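Local coordinates for protein acetyl xylan esterase II (Penicillium purpurogenum, PDB 1G66) that probably removes acetyl groups from acetylated xylan, acting as a serine hydrolase of the cutinase family with an alpha/beta-hydrolase fold, at residues N27-A32 / Q197-V202; D97-G102 / V115-S120. All coordinates share one frame; numbering follows the deposited sequence. Where two conformers were deposited one is given.

Interaction 1 (N27-A32 / Q197-V202); sequences NGVLSA and QALAFV
The carbonyl oxygen Gly28 O takes the helical bond from Ala32 N at 3.1 Å and a doubtful second bond from the Ser31 hydroxyl, which is modelled in two positions, while Leu199 lays a methyl against it: Leu199 CD1 stands 3.6 Å from Gly28 O. No hydrogen bond joins the two segments; the contact is apolar. Leu199 carries most of it. With CG anti to the backbone N (chi1 177°), its CD1 lies against Gly28, Val29 and Ala32, 3.9 Å from Val29 N and 4.2 Å from Ala32 CB. Gly28 and Ala32 present little side chain, and the leucine methyl therefore packs on backbone atoms of Gly28 and on the CB of Ala32. Close by, Val29 CG2 meets Val202 CG1 at 3.9 Å, the two compact side chains crossing at about a right angle. The axes of the two segments pass 9.8 Å apart at a crossing angle of -46°. Val202 also packs on Ala127 and Ile129 of strand 125-131, so helix 190-206 lies on the central parallel sheet with helix 23-32 beside it, as in the alpha/beta-hydrolase fold.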
loop_
_atom_site.group_PDB
_atom_site.type_symbol
_atom_site.label_atom_id
_atom_site.label_comp_id
_atom_site.label_asym_id
_atom_site.label_seq_id
_atom_site.Cartn_x
_atom_site.Cartn_y
_atom_site.Cartn_z
ATOM N N ASN A 27 -3.432 12.404 4.265
ATOM C CA ASN A 27 -3.865 13.772 4.594
ATOM C C ASN A 27 -4.383 14.499 3.412
ATOM O O ASN A 27 -5.283 15.329 3.574
ATOM C CB ASN A 27 -2.686 14.520 5.186
ATOM C CG ASN A 27 -2.148 14.007 6.474
ATOM O OD1 ASN A 27 -2.753 13.280 7.248
ATOM N ND2 ASN A 27 -0.889 14.434 6.709
ATOM N N GLY A 28 -3.841 14.277 2.245
ATOM C CA GLY A 28 -4.351 14.891 1.045
ATOM C C GLY A 28 -5.793 14.467 0.787
ATOM O O GLY A 28 -6.632 15.299 0.422
ATOM N N VAL A 29 -6.072 13.174 0.978
ATOM C CA VAL A 29 -7.439 12.704 0.763
ATOM C C VAL A 29 -8.361 13.287 1.829
ATOM O O VAL A 29 -9.452 13.764 1.492
ATOM C CB VAL A 29 -7.481 11.164 0.759
ATOM C CG1 VAL A 29 -8.908 10.680 0.672
ATOM C CG2 VAL A 29 -6.622 10.652 -0.399
ATOM N N LEU A 30 -7.947 13.254 3.079
ATOM C CA LEU A 30 -8.822 13.772 4.115
ATOM C C LEU A 30 -9.136 15.220 3.906
ATOM O O LEU A 30 -10.263 15.659 4.161
ATOM C CB LEU A 30 -8.154 13.619 5.468
ATOM C CG LEU A 30 -8.021 12.195 6.014
ATOM C CD1 LEU A 30 -7.129 12.152 7.226
ATOM C CD2 LEU A 30 -9.332 11.599 6.355
ATOM N N SER A 31 -8.177 16.007 3.454
ATOM C CA SER A 31 -8.430 17.412 3.253
ATOM C C SER A 31 -9.261 17.670 1.995
ATOM O O SER A 31 -9.940 18.683 1.964
ATOM C CB SER A 31 -7.109 18.104 2.952
ATOM O OG SER A 31 -6.460 17.949 1.708
ATOM N N ALA A 32 -9.249 16.754 1.039
ATOM C CA ALA A 32 -10.055 16.878 -0.159
ATOM C C ALA A 32 -11.519 16.508 0.110
ATOM O O ALA A 32 -12.383 16.859 -0.708
ATOM C CB ALA A 32 -9.505 16.008 -1.263
ATOM N N GLN A 197 -0.154 13.600 -7.954
ATOM C CA GLN A 197 -0.632 12.603 -8.867
ATOM C C GLN A 197 -1.537 11.603 -8.154
ATOM O O GLN A 197 -2.580 11.233 -8.651
ATOM C CB GLN A 197 0.473 11.811 -9.563
ATOM C CG GLN A 197 1.188 12.546 -10.661
ATOM C CD GLN A 197 2.023 11.606 -11.507
ATOM O OE1 GLN A 197 1.598 10.506 -11.821
ATOM N NE2 GLN A 197 3.193 12.042 -11.901
ATOM N N ALA A 198 -1.075 11.164 -6.991
ATOM C CA ALA A 198 -1.852 10.166 -6.252
ATOM C C ALA A 198 -3.192 10.708 -5.853
ATOM O O ALA A 198 -4.219 10.036 -5.996
ATOM C CB ALA A 198 -1.049 9.706 -5.052
ATOM N N LEU A 199 -3.203 11.944 -5.339
ATOM C CA LEU A 199 -4.483 12.553 -4.954
ATOM C C LEU A 199 -5.395 12.736 -6.165
ATOM O O LEU A 199 -6.599 12.511 -6.075
ATOM C CB LEU A 199 -4.205 13.883 -4.275
ATOM C CG LEU A 199 -5.444 14.668 -3.879
ATOM C CD1 LEU A 199 -6.323 13.885 -2.878
ATOM C CD2 LEU A 199 -5.072 16.035 -3.320
ATOM N N ALA A 200 -4.822 13.138 -7.291
ATOM C CA ALA A 200 -5.629 13.270 -8.494
ATOM C C ALA A 200 -6.274 11.953 -8.878
ATOM O O ALA A 200 -7.430 11.881 -9.288
ATOM C CB ALA A 200 -4.773 13.826 -9.628
ATOM N N PHE A 201 -5.479 10.881 -8.755
ATOM C CA PHE A 201 -6.052 9.578 -9.059
ATOM C C PHE A 201 -7.170 9.227 -8.097
ATOM O O PHE A 201 -8.233 8.793 -8.514
ATOM C CB PHE A 201 -4.936 8.529 -8.993
ATOM C CG PHE A 201 -5.434 7.140 -9.264
ATOM C CD1 PHE A 201 -5.785 6.730 -10.518
ATOM C CD2 PHE A 201 -5.553 6.216 -8.216
ATOM C CE1 PHE A 201 -6.216 5.451 -10.774
ATOM C CE2 PHE A 201 -5.973 4.917 -8.456
ATOM C CZ PHE A 201 -6.320 4.526 -9.755
ATOM N N VAL A 202 -6.939 9.401 -6.805
ATOM C CA VAL A 202 -7.975 9.117 -5.825
ATOM C C VAL A 202 -9.234 9.916 -6.174
ATOM O O VAL A 202 -10.343 9.360 -6.141
ATOM C CB VAL A 202 -7.476 9.401 -4.404
ATOM C CG1 VAL A 202 -8.637 9.322 -3.404
ATOM C CG2 VAL A 202 -6.349 8.479 -4.012
#

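Interaction 2 (D97-G102 / V115-S120); sequences DVALCG and VQLSSS
Leu100 swings CG anti to its backbone N (chi1 176°), whereas Leu117 carries CG beside its own N (chi1 -63°), and these two torsions bring their CD1 methyls to 3.9 Å as the side chains pass at a slant. Beside this apolar pair the backbones are joined through one acceptor. Ala99 O, near the end of helix 91-101, receives Gln116 N at 2.9 Å and Leu117 N at 3.2 Å, the second bond being the straighter (162° at the hydrogen). The two N-H groups approach from opposite faces of the carbonyl plane, so consecutive peptides of the incoming loop straddle a single oxygen near the helix end. Alanine suits this place, since its small side chain lets the loop come close: Gln116 CB lies 4.0 Å from Ala99 CA. Val115 covers the last turn with both branches, CG1 lying 3.4 Å from Leu100 O and CG2 3.8 Å from Cys101 C. Gly102 turns off the helix with positive phi, and a CB there would run into Val115 N; its CA passes just 3.9 Å from Val115 CA. Next to it, Cys101 is tied by a disulfide to Cys161. Farther along, Ser118 caps the following helix through Ala121 N, and Asn73 of helix 57-78 bonds to Ser118 N and Gln116 O. The contact thus lies between helix 57-78, which Ala99 and Gln116 touch, and the sheet, where Leu100 packs on Ala128 and Ile167 and Leu117 on Val125.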
loop_
_atom_site.group_PDB
_atom_site.type_symbol
_atom_site.label_atom_id
_atom_site.label_comp_id
_atom_site.label_asym_id
_atom_site.label_seq_id
_atom_site.Cartn_x
_atom_site.Cartn_y
_atom_site.Cartn_z
ATOM N N ASP A 97 -0.449 -4.404 -1.226
ATOM C CA ASP A 97 -0.346 -5.008 -2.524
ATOM C C ASP A 97 -0.753 -6.480 -2.446
ATOM O O ASP A 97 -1.601 -6.953 -3.213
ATOM C CB ASP A 97 1.056 -4.784 -3.009
ATOM C CG ASP A 97 1.390 -5.153 -4.422
ATOM O OD1 ASP A 97 0.565 -5.838 -5.121
ATOM O OD2 ASP A 97 2.474 -4.754 -4.898
ATOM N N VAL A 98 -0.145 -7.228 -1.509
ATOM C CA VAL A 98 -0.552 -8.611 -1.371
ATOM C C VAL A 98 -2.013 -8.728 -0.978
ATOM O O VAL A 98 -2.749 -9.562 -1.485
ATOM C CB VAL A 98 0.364 -9.362 -0.396
ATOM C CG1 VAL A 98 -0.076 -10.815 -0.334
ATOM C CG2 VAL A 98 1.799 -9.251 -0.836
ATOM N N ALA A 99 -2.441 -7.933 0.001
ATOM C CA ALA A 99 -3.795 -8.094 0.475
ATOM C C ALA A 99 -4.800 -7.860 -0.627
ATOM O O ALA A 99 -5.830 -8.571 -0.690
ATOM C CB ALA A 99 -4.066 -7.167 1.655
ATOM N N LEU A 100 -4.596 -6.833 -1.438
ATOM C CA LEU A 100 -5.528 -6.437 -2.480
ATOM C C LEU A 100 -5.398 -7.244 -3.763
ATOM O O LEU A 100 -6.388 -7.633 -4.354
ATOM C CB LEU A 100 -5.351 -4.963 -2.806
ATOM C CG LEU A 100 -6.185 -4.405 -3.947
ATOM C CD1 LEU A 100 -7.651 -4.514 -3.680
ATOM C CD2 LEU A 100 -5.781 -2.969 -4.182
ATOM N N CYS A 101 -4.154 -7.512 -4.171
ATOM C CA CYS A 101 -3.909 -8.169 -5.462
ATOM C C CYS A 101 -3.684 -9.672 -5.332
ATOM O O CYS A 101 -3.698 -10.347 -6.357
ATOM C CB CYS A 101 -2.681 -7.586 -6.125
ATOM S SG CYS A 101 -2.898 -5.890 -6.714
ATOM N N GLY A 102 -3.459 -10.192 -4.132
ATOM C CA GLY A 102 -3.114 -11.571 -3.960
ATOM C C GLY A 102 -1.767 -11.851 -4.582
ATOM O O GLY A 102 -0.871 -11.012 -4.650
ATOM N N VAL A 115 -6.314 -13.348 -2.901
ATOM C CA VAL A 115 -6.641 -12.003 -2.411
ATOM C C VAL A 115 -7.128 -12.153 -1.008
ATOM O O VAL A 115 -7.946 -13.039 -0.712
ATOM C CB VAL A 115 -7.667 -11.379 -3.363
ATOM C CG1 VAL A 115 -8.245 -10.078 -2.783
ATOM C CG2 VAL A 115 -7.094 -11.153 -4.739
ATOM N N GLN A 116 -6.667 -11.282 -0.105
ATOM C CA GLN A 116 -7.007 -11.393 1.317
ATOM C C GLN A 116 -8.159 -10.508 1.711
ATOM O O GLN A 116 -8.829 -10.804 2.718
ATOM C CB GLN A 116 -5.770 -11.151 2.186
ATOM C CG GLN A 116 -4.671 -12.137 1.932
ATOM C CD GLN A 116 -5.085 -13.526 2.300
ATOM O OE1 GLN A 116 -5.059 -14.448 1.408
ATOM N NE2 GLN A 116 -5.435 -13.722 3.512
ATOM N N LEU A 117 -8.397 -9.435 0.978
ATOM C CA LEU A 117 -9.633 -8.684 1.170
ATOM C C LEU A 117 -10.800 -9.539 0.732
ATOM O O LEU A 117 -10.689 -10.321 -0.215
ATOM C CB LEU A 117 -9.614 -7.406 0.355
ATOM C CG LEU A 117 -8.545 -6.404 0.728
ATOM C CD1 LEU A 117 -8.813 -5.094 -0.021
ATOM C CD2 LEU A 117 -8.404 -6.210 2.208
ATOM N N SER A 118 -11.924 -9.385 1.419
ATOM C CA SER A 118 -13.164 -10.039 0.994
ATOM C C SER A 118 -13.657 -9.467 -0.335
ATOM O O SER A 118 -13.247 -8.394 -0.761
ATOM C CB SER A 118 -14.219 -9.810 2.036
ATOM O OG SER A 118 -14.657 -8.436 2.000
ATOM N N SER A 119 -14.532 -10.218 -1.010
ATOM C CA SER A 119 -15.106 -9.724 -2.236
ATOM C C SER A 119 -15.774 -8.386 -2.064
ATOM O O SER A 119 -15.633 -7.484 -2.891
ATOM C CB SER A 119 -16.168 -10.733 -2.770
ATOM O OG SER A 119 -15.501 -11.944 -3.072
ATOM N N SER A 120 -16.490 -8.239 -0.972
ATOM C CA SER A 120 -17.200 -6.986 -0.728
ATOM C C SER A 120 -16.211 -5.848 -0.497
ATOM O O SER A 120 -16.398 -4.761 -1.002
ATOM C CB SER A 120 -18.030 -7.178 0.548
ATOM O OG SER A 120 -19.048 -8.165 0.534
#

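Overall arrangement
Interactions 1 and 2 belong to one alpha/beta-hydrolase domain, with centres 22 Å apart and nearest atoms about 9 Å apart, and they do not touch. They lie on opposite faces of the central parallel sheet and share strand 125-131, against which Val202 packs in interaction 1 and Leu100 and Leu117 in interaction 2. Along the chain, 27-32 comes first, then 97-102 and 115-120, and finally 197-202. Interaction 1 therefore brings an early helix and the last helix together across 164 intervening residues, while interaction 2 closes a short excursion of 12 residues that leads through helix 119-124 into strand 125-131. One long-range and one local closure thus place helices against the two faces of the same sheet.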